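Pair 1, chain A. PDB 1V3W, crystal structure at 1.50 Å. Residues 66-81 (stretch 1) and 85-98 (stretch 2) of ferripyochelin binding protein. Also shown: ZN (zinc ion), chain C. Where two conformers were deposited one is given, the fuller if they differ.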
# COMPACT_ATOMS: atom_id res chain seq x y z
N THR A 66 7.98 7.97 -11.21
CA THR A 66 9.14 8.81 -11.45
C THR A 66 8.76 10.28 -11.38
O THR A 66 7.59 10.63 -11.25
CB THR A 66 9.72 8.56 -12.85
OG1 THR A 66 8.79 9.03 -13.84
CG2 THR A 66 9.99 7.07 -13.08
N SER A 67 9.78 11.13 -11.48
CA SER A 67 9.59 12.57 -11.48
C SER A 67 10.34 13.06 -12.72
O SER A 67 11.21 12.35 -13.22
CB SER A 67 10.19 13.20 -10.22
OG SER A 67 11.53 12.77 -10.02
N HIS A 68 9.99 14.24 -13.22
CA HIS A 68 10.67 14.77 -14.39
C HIS A 68 12.17 14.82 -14.14
O HIS A 68 12.63 15.43 -13.17
CB HIS A 68 10.15 16.16 -14.75
CG HIS A 68 8.81 16.16 -15.42
ND1 HIS A 68 7.62 16.14 -14.72
CD2 HIS A 68 8.48 16.15 -16.73
CE1 HIS A 68 6.61 16.12 -15.58
NE2 HIS A 68 7.11 16.13 -16.80
N GLY A 69 12.93 14.17 -15.02
CA GLY A 69 14.38 14.16 -14.89
C GLY A 69 14.89 13.08 -13.95
O GLY A 69 16.10 12.95 -13.75
N TYR A 70 13.98 12.29 -13.39
CA TYR A 70 14.35 11.23 -12.47
C TYR A 70 13.70 9.90 -12.79
O TYR A 70 12.68 9.53 -12.21
CB TYR A 70 14.00 11.63 -11.03
CG TYR A 70 14.84 12.77 -10.52
CD1 TYR A 70 16.16 12.56 -10.12
CD2 TYR A 70 14.33 14.06 -10.44
CE1 TYR A 70 16.96 13.61 -9.67
CE2 TYR A 70 15.12 15.12 -10.00
CZ TYR A 70 16.43 14.89 -9.61
OH TYR A 70 17.21 15.93 -9.17
N PRO A 71 14.27 9.15 -13.74
CA PRO A 71 13.69 7.86 -14.08
C PRO A 71 13.96 6.86 -12.97
O PRO A 71 14.78 7.12 -12.08
CB PRO A 71 14.40 7.49 -15.38
CG PRO A 71 15.75 8.10 -15.19
CD PRO A 71 15.43 9.45 -14.60
N THR A 72 13.26 5.74 -12.98
CA THR A 72 13.49 4.71 -11.98
C THR A 72 14.19 3.57 -12.70
O THR A 72 13.66 3.02 -13.66
CB THR A 72 12.19 4.21 -11.35
OG1 THR A 72 11.65 5.22 -10.49
CG2 THR A 72 12.45 2.95 -10.53
N GLU A 73 15.39 3.27 -12.24
CA GLU A 73 16.13 2.18 -12.82
C GLU A 73 16.45 1.14 -11.77
O GLU A 73 17.15 1.43 -10.80
CB GLU A 73 17.39 2.68 -13.46
CG GLU A 73 18.28 1.53 -13.85
CD GLU A 73 18.56 1.51 -15.32
OE1 GLU A 73 17.95 2.31 -16.07
OE2 GLU A 73 19.41 0.70 -15.72
N ILE A 74 15.96 -0.07 -12.01
CA ILE A 74 16.16 -1.17 -11.09
C ILE A 74 17.11 -2.19 -11.71
O ILE A 74 16.95 -2.55 -12.88
CB ILE A 74 14.82 -1.87 -10.77
CG1 ILE A 74 13.82 -0.84 -10.23
CG2 ILE A 74 15.04 -2.98 -9.77
CD1 ILE A 74 14.25 -0.17 -8.95
N GLY A 75 18.08 -2.64 -10.93
CA GLY A 75 19.05 -3.61 -11.42
C GLY A 75 18.54 -5.04 -11.44
O GLY A 75 17.32 -5.28 -11.49
N GLU A 76 19.47 -5.98 -11.38
CA GLU A 76 19.15 -7.40 -11.41
C GLU A 76 19.06 -8.03 -10.03
O GLU A 76 19.70 -7.57 -9.08
CB GLU A 76 20.20 -8.16 -12.23
CG GLU A 76 20.44 -7.60 -13.61
CD GLU A 76 21.10 -8.60 -14.54
OE1 GLU A 76 21.56 -9.65 -14.05
OE2 GLU A 76 21.14 -8.33 -15.75
N TYR A 77 18.26 -9.09 -9.92
CA TYR A 77 18.08 -9.79 -8.65
C TYR A 77 17.62 -8.84 -7.56
O TYR A 77 18.05 -8.94 -6.41
CB TYR A 77 19.38 -10.48 -8.23
CG TYR A 77 19.81 -11.61 -9.13
CD1 TYR A 77 19.21 -12.86 -9.05
CD2 TYR A 77 20.84 -11.43 -10.05
CE1 TYR A 77 19.63 -13.91 -9.86
CE2 TYR A 77 21.27 -12.47 -10.86
CZ TYR A 77 20.66 -13.71 -10.77
OH TYR A 77 21.09 -14.75 -11.56
N VAL A 78 16.75 -7.91 -7.92
CA VAL A 78 16.22 -6.95 -6.96
C VAL A 78 14.85 -7.41 -6.49
O VAL A 78 14.01 -7.81 -7.29
CB VAL A 78 16.09 -5.54 -7.57
CG1 VAL A 78 15.37 -4.62 -6.58
CG2 VAL A 78 17.46 -4.98 -7.89
N THR A 79 14.65 -7.35 -5.18
CA THR A 79 13.38 -7.72 -4.58
C THR A 79 12.71 -6.45 -4.06
O THR A 79 13.23 -5.82 -3.15
CB THR A 79 13.57 -8.69 -3.40
OG1 THR A 79 14.05 -9.95 -3.88
CG2 THR A 79 12.26 -8.89 -2.65
N ILE A 80 11.59 -6.07 -4.66
CA ILE A 80 10.87 -4.89 -4.19
C ILE A 80 9.71 -5.42 -3.36
O ILE A 80 8.71 -5.90 -3.89
CB ILE A 80 10.37 -4.03 -5.36
CG1 ILE A 80 11.55 -3.67 -6.28
CG2 ILE A 80 9.73 -2.74 -4.82
CD1 ILE A 80 11.18 -2.77 -7.43
N GLY A 81 9.90 -5.36 -2.04
CA GLY A 81 8.94 -5.88 -1.09
C GLY A 81 7.52 -5.37 -1.14
O GLY A 81 7.24 -4.25 -1.55
N MET A 85 7.46 1.41 -2.07
CA MET A 85 7.24 2.43 -3.07
C MET A 85 8.59 2.99 -3.52
O MET A 85 9.37 3.47 -2.70
CB MET A 85 6.36 3.54 -2.48
CG MET A 85 5.62 4.41 -3.48
SD MET A 85 6.68 5.56 -4.36
CE MET A 85 6.12 5.29 -6.05
N VAL A 86 8.86 2.91 -4.82
CA VAL A 86 10.12 3.42 -5.37
C VAL A 86 9.77 4.59 -6.28
O VAL A 86 9.01 4.44 -7.24
CB VAL A 86 10.86 2.33 -6.17
CG1 VAL A 86 12.16 2.90 -6.74
CG2 VAL A 86 11.15 1.13 -5.28
N HIS A 87 10.34 5.76 -5.99
CA HIS A 87 10.04 6.94 -6.77
C HIS A 87 11.26 7.66 -7.34
O HIS A 87 12.03 8.26 -6.59
CB HIS A 87 9.22 7.92 -5.93
CG HIS A 87 8.38 8.86 -6.73
ND1 HIS A 87 8.92 9.89 -7.47
CD2 HIS A 87 7.05 8.88 -6.97
CE1 HIS A 87 7.96 10.50 -8.13
NE2 HIS A 87 6.81 9.91 -7.85
N GLY A 88 11.43 7.57 -8.66
CA GLY A 88 12.54 8.22 -9.34
C GLY A 88 13.91 7.92 -8.78
O GLY A 88 14.76 8.81 -8.70
N ALA A 89 14.15 6.66 -8.42
CA ALA A 89 15.43 6.27 -7.85
C ALA A 89 16.19 5.24 -8.67
O ALA A 89 15.62 4.56 -9.53
CB ALA A 89 15.22 5.75 -6.44
N LYS A 90 17.48 5.15 -8.40
CA LYS A 90 18.35 4.19 -9.05
C LYS A 90 18.66 3.10 -8.02
O LYS A 90 19.12 3.40 -6.92
CB LYS A 90 19.65 4.85 -9.52
CG LYS A 90 19.48 5.67 -10.78
CD LYS A 90 20.78 6.31 -11.24
CE LYS A 90 20.59 7.01 -12.58
NZ LYS A 90 19.51 8.04 -12.52
N VAL A 91 18.37 1.86 -8.38
CA VAL A 91 18.60 0.73 -7.50
C VAL A 91 19.55 -0.23 -8.19
O VAL A 91 19.33 -0.62 -9.34
CB VAL A 91 17.28 0.01 -7.15
CG1 VAL A 91 17.54 -1.17 -6.24
CG2 VAL A 91 16.31 0.99 -6.49
N GLY A 92 20.62 -0.61 -7.49
CA GLY A 92 21.61 -1.51 -8.05
C GLY A 92 21.18 -2.96 -8.13
O GLY A 92 19.99 -3.27 -8.18
N ASN A 93 22.17 -3.85 -8.12
CA ASN A 93 21.92 -5.29 -8.20
C ASN A 93 21.93 -5.96 -6.83
O ASN A 93 22.64 -5.52 -5.93
CB ASN A 93 22.97 -5.94 -9.10
CG ASN A 93 23.05 -5.30 -10.48
OD1 ASN A 93 22.03 -5.05 -11.11
ND2 ASN A 93 24.26 -5.03 -10.94
N TYR A 94 21.14 -7.02 -6.69
CA TYR A 94 21.05 -7.77 -5.44
C TYR A 94 20.65 -6.86 -4.29
O TYR A 94 21.34 -6.76 -3.27
CB TYR A 94 22.40 -8.43 -5.13
CG TYR A 94 22.93 -9.26 -6.28
CD1 TYR A 94 22.46 -10.55 -6.51
CD2 TYR A 94 23.86 -8.72 -7.16
CE1 TYR A 94 22.91 -11.28 -7.61
CE2 TYR A 94 24.31 -9.44 -8.26
CZ TYR A 94 23.83 -10.72 -8.48
OH TYR A 94 24.23 -11.43 -9.58
N VAL A 95 19.52 -6.18 -4.47
CA VAL A 95 19.01 -5.27 -3.46
C VAL A 95 17.65 -5.72 -2.97
O VAL A 95 16.78 -6.06 -3.77
CB VAL A 95 18.85 -3.84 -4.02
CG1 VAL A 95 18.25 -2.92 -2.96
CG2 VAL A 95 20.21 -3.31 -4.48
N ILE A 96 17.48 -5.75 -1.65
CA ILE A 96 16.20 -6.12 -1.07
C ILE A 96 15.58 -4.84 -0.54
O ILE A 96 16.08 -4.24 0.41
CB ILE A 96 16.36 -7.12 0.09
CG1 ILE A 96 16.85 -8.47 -0.45
CG2 ILE A 96 15.01 -7.31 0.81
CD1 ILE A 96 17.05 -9.53 0.60
N ILE A 97 14.50 -4.41 -1.18
CA ILE A 97 13.78 -3.21 -0.76
C ILE A 97 12.73 -3.71 0.22
O ILE A 97 11.79 -4.42 -0.16
CB ILE A 97 13.12 -2.51 -1.97
CG1 ILE A 97 14.21 -1.98 -2.91
CG2 ILE A 97 12.23 -1.37 -1.49
CD1 ILE A 97 15.15 -0.97 -2.28
N GLY A 98 12.90 -3.35 1.49
CA GLY A 98 11.99 -3.79 2.53
C GLY A 98 10.51 -3.55 2.34
O GLY A 98 10.08 -2.63 1.64
ZN ZN C . 4.85 10.13 -8.23
O HOH W 1 16.77 8.84 -10.92
O HOH W 2 3.65 11.51 -8.15

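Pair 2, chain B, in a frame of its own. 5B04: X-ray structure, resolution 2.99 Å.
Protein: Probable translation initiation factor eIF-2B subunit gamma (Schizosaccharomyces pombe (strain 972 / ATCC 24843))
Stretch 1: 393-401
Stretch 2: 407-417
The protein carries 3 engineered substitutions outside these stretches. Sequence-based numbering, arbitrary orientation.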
# COMPACT_ATOMS: atom_id res chain seq x y z
N ASN B 393 68.10 32.70 20.27
CA ASN B 393 67.57 31.47 20.87
C ASN B 393 67.66 31.46 22.39
O ASN B 393 67.89 30.41 23.00
CB ASN B 393 68.29 30.24 20.30
CG ASN B 393 67.59 29.67 19.08
OD1 ASN B 393 66.48 30.08 18.74
ND2 ASN B 393 68.23 28.72 18.42
N SER B 394 67.47 32.62 23.00
CA SER B 394 67.64 32.75 24.44
C SER B 394 66.34 33.10 25.15
O SER B 394 65.36 33.50 24.52
CB SER B 394 68.70 33.80 24.75
OG SER B 394 69.98 33.35 24.34
N ILE B 395 66.33 32.95 26.45
CA ILE B 395 65.20 33.36 27.23
C ILE B 395 65.66 34.26 28.35
O ILE B 395 66.56 33.92 29.09
CB ILE B 395 64.51 32.16 27.84
CG1 ILE B 395 63.97 31.27 26.75
CG2 ILE B 395 63.36 32.60 28.70
CD1 ILE B 395 64.11 29.82 27.10
N LEU B 396 65.02 35.40 28.51
CA LEU B 396 65.39 36.31 29.56
C LEU B 396 64.24 36.59 30.48
O LEU B 396 63.19 37.02 30.06
CB LEU B 396 65.88 37.61 28.98
CG LEU B 396 67.06 37.52 28.04
CD1 LEU B 396 67.33 38.90 27.50
CD2 LEU B 396 68.25 37.00 28.81
N MET B 397 64.48 36.42 31.76
CA MET B 397 63.46 36.57 32.76
C MET B 397 63.32 38.02 33.13
O MET B 397 63.77 38.88 32.41
CB MET B 397 63.81 35.75 33.96
CG MET B 397 64.35 34.40 33.59
SD MET B 397 63.48 33.17 34.54
CE MET B 397 64.73 31.93 34.73
N ASP B 398 62.62 38.29 34.21
CA ASP B 398 62.34 39.65 34.62
C ASP B 398 63.56 40.42 35.06
O ASP B 398 64.47 39.88 35.66
CB ASP B 398 61.37 39.64 35.79
CG ASP B 398 60.30 38.63 35.61
OD1 ASP B 398 59.50 38.81 34.69
OD2 ASP B 398 60.26 37.67 36.39
N ASN B 399 63.57 41.70 34.74
CA ASN B 399 64.49 42.66 35.34
C ASN B 399 65.95 42.26 35.37
O ASN B 399 66.59 42.24 36.40
CB ASN B 399 63.99 43.19 36.68
CG ASN B 399 63.88 42.13 37.73
OD1 ASN B 399 64.71 41.24 37.81
ND2 ASN B 399 62.86 42.22 38.55
N ILE B 400 66.46 41.91 34.20
CA ILE B 400 67.89 41.66 34.04
C ILE B 400 68.52 42.69 33.10
O ILE B 400 67.94 43.06 32.08
CB ILE B 400 68.17 40.23 33.53
CG1 ILE B 400 67.72 40.04 32.08
CG2 ILE B 400 67.51 39.21 34.44
CD1 ILE B 400 68.05 38.68 31.53
N VAL B 401 69.71 43.15 33.46
CA VAL B 401 70.39 44.19 32.69
C VAL B 401 71.55 43.61 31.88
O VAL B 401 72.62 43.32 32.42
CB VAL B 401 70.92 45.31 33.62
CG1 VAL B 401 71.73 46.34 32.82
CG2 VAL B 401 69.77 45.98 34.36
N ARG B 407 77.30 38.62 23.31
CA ARG B 407 76.63 37.72 22.40
C ARG B 407 75.98 36.57 23.16
O ARG B 407 76.66 35.69 23.67
CB ARG B 407 77.61 37.18 21.35
CG ARG B 407 76.96 36.23 20.36
CD ARG B 407 77.83 36.00 19.15
NE ARG B 407 77.17 35.11 18.19
CZ ARG B 407 76.27 35.52 17.30
NH1 ARG B 407 75.92 36.80 17.24
NH2 ARG B 407 75.72 34.64 16.46
N LEU B 408 74.65 36.61 23.24
CA LEU B 408 73.90 35.55 23.89
C LEU B 408 73.42 34.54 22.86
O LEU B 408 72.52 34.82 22.07
CB LEU B 408 72.73 36.12 24.68
CG LEU B 408 73.10 36.71 26.04
CD1 LEU B 408 71.88 37.30 26.73
CD2 LEU B 408 73.76 35.65 26.91
N GLU B 409 74.04 33.36 22.86
CA GLU B 409 73.69 32.30 21.92
C GLU B 409 73.03 31.12 22.63
O GLU B 409 73.69 30.40 23.38
CB GLU B 409 74.94 31.82 21.18
CG GLU B 409 75.40 32.73 20.05
CD GLU B 409 76.61 32.18 19.33
OE1 GLU B 409 76.55 32.01 18.10
OE2 GLU B 409 77.64 31.92 20.00
N SER B 410 71.74 30.94 22.37
CA SER B 410 71.00 29.78 22.88
C SER B 410 71.11 29.61 24.39
O SER B 410 71.27 28.49 24.88
CB SER B 410 71.48 28.51 22.17
OG SER B 410 70.82 27.36 22.67
N CYS B 411 71.02 30.72 25.12
CA CYS B 411 71.21 30.69 26.57
C CYS B 411 69.90 30.84 27.34
O CYS B 411 68.88 31.25 26.79
CB CYS B 411 72.17 31.79 27.00
SG CYS B 411 73.91 31.45 26.65
N ILE B 412 69.93 30.48 28.62
CA ILE B 412 68.82 30.75 29.52
C ILE B 412 69.32 31.59 30.68
O ILE B 412 70.17 31.15 31.46
CB ILE B 412 68.18 29.46 30.05
CG1 ILE B 412 67.74 28.56 28.90
CG2 ILE B 412 67.00 29.79 30.95
CD1 ILE B 412 67.15 27.24 29.35
N VAL B 413 68.76 32.78 30.83
CA VAL B 413 69.21 33.69 31.86
C VAL B 413 68.15 33.94 32.89
O VAL B 413 67.10 34.45 32.58
CB VAL B 413 69.55 35.04 31.26
CG1 VAL B 413 70.08 35.97 32.32
CG2 VAL B 413 70.55 34.88 30.15
N ALA B 414 68.47 33.66 34.14
CA ALA B 414 67.54 33.79 35.24
C ALA B 414 67.27 35.23 35.59
O ALA B 414 67.96 36.10 35.12
CB ALA B 414 68.09 33.11 36.47
N SER B 415 66.22 35.49 36.36
CA SER B 415 65.90 36.87 36.72
C SER B 415 66.86 37.52 37.68
O SER B 415 67.52 36.85 38.46
CB SER B 415 64.48 36.99 37.26
OG SER B 415 64.20 38.34 37.60
N GLY B 416 66.95 38.85 37.60
CA GLY B 416 67.92 39.62 38.35
C GLY B 416 69.39 39.31 38.19
O GLY B 416 70.14 39.30 39.16
N ALA B 417 69.83 39.07 36.97
CA ALA B 417 71.24 38.86 36.73
C ALA B 417 71.78 39.97 35.89
O ALA B 417 71.31 40.21 34.79
CB ALA B 417 71.47 37.54 36.03

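The sharpest difference lies at the turn that follows the first matched strand, where Gly75(A) of pair 1 superposes on Met397(B) of pair 2 (CA atoms 0.5 Å apart). Gly75(A) has no side chain, and an ideal CB built on it would fall 2.3 Å from Asn93(A) OD1 and 2.4 Å from Gly92(A) O, both clashes. The Asn93(A) side chain uses this space: its OD1 accepts a hydrogen bond from Glu76(A) N at 2.7 Å, with an N-H...O angle of 173°. In pair 2, Met397(B) points its CB toward the other stretch, and the residue matching Asn93(A) is the smaller Ser415(B). Met397(B) CB lies 3.6 Å from Ser415(B) CB, and Met397(B) CE packs 4.0 Å from Ala414(B) CB. Ser415(B) OG instead donates a very short 2.5 Å hydrogen bond to Asp398(B) O.

These differences sit on a common frame: N, CA and C atoms of 14 central residues superpose with an RMSD of 0.4 Å. The bridges across both contacts are parallel. The bridges Glu73(A)–Lys90(A) and Ile74(A)–Val91(A) match Ile395(B)–Ile412(B) and Leu396(B)–Val413(B), with CA–CA distances of 4.8 and 4.7 Å against 5.0 and 5.2 Å. The hydrogen-bond ladder is equivalent: Glu73(A) N to Ala89(A) O, 3.0 Å, corresponds to Ile395(B) N to Cys411(B) O, 3.1 Å, and Val91(A) N to Glu73(A) O, 2.7 Å, to Val413(B) N to Ile395(B) O, 3.0 Å.

The Ile74(A) face matches the Leu396(B) face in position and apolar character. Ile74(A) CD1 meets Val91(A) CG2 at 3.4 Å, as Leu396(B) CD2 meets Val413(B) CB at 3.4 Å; Val86(A) and Leu408(B) extend this apolar patch. Val78(A) and Ile400(B), side-chain centres 0.3 Å apart, also pack on the matched valine: Val78(A) CG1 is 4.1 Å from Val91(A) CG1, and Ile400(B) CD1 is 3.5 Å from Val413(B) CG1. On the opposite face the chemistry changes: the positions of Glu73(A) and Lys90(A) are taken by isoleucines, and Ile395(B) CD1 and Ile412(B) CG1 approach to 4.2 Å.

At the next turn, Tyr77(A) and Tyr94(A) form a near-parallel aromatic pair, planes at 11° and centroids 4.9 Å apart, slid so that the rings barely overlap. At their counterparts, Asn399(B) and Gly416(B), there is instead a weak hydrogen bond from Gly416(B) N to Asn399(B) OD1, 3.3 Å. All four residues have positive phi, so the backbone bend persists although the side chains change completely.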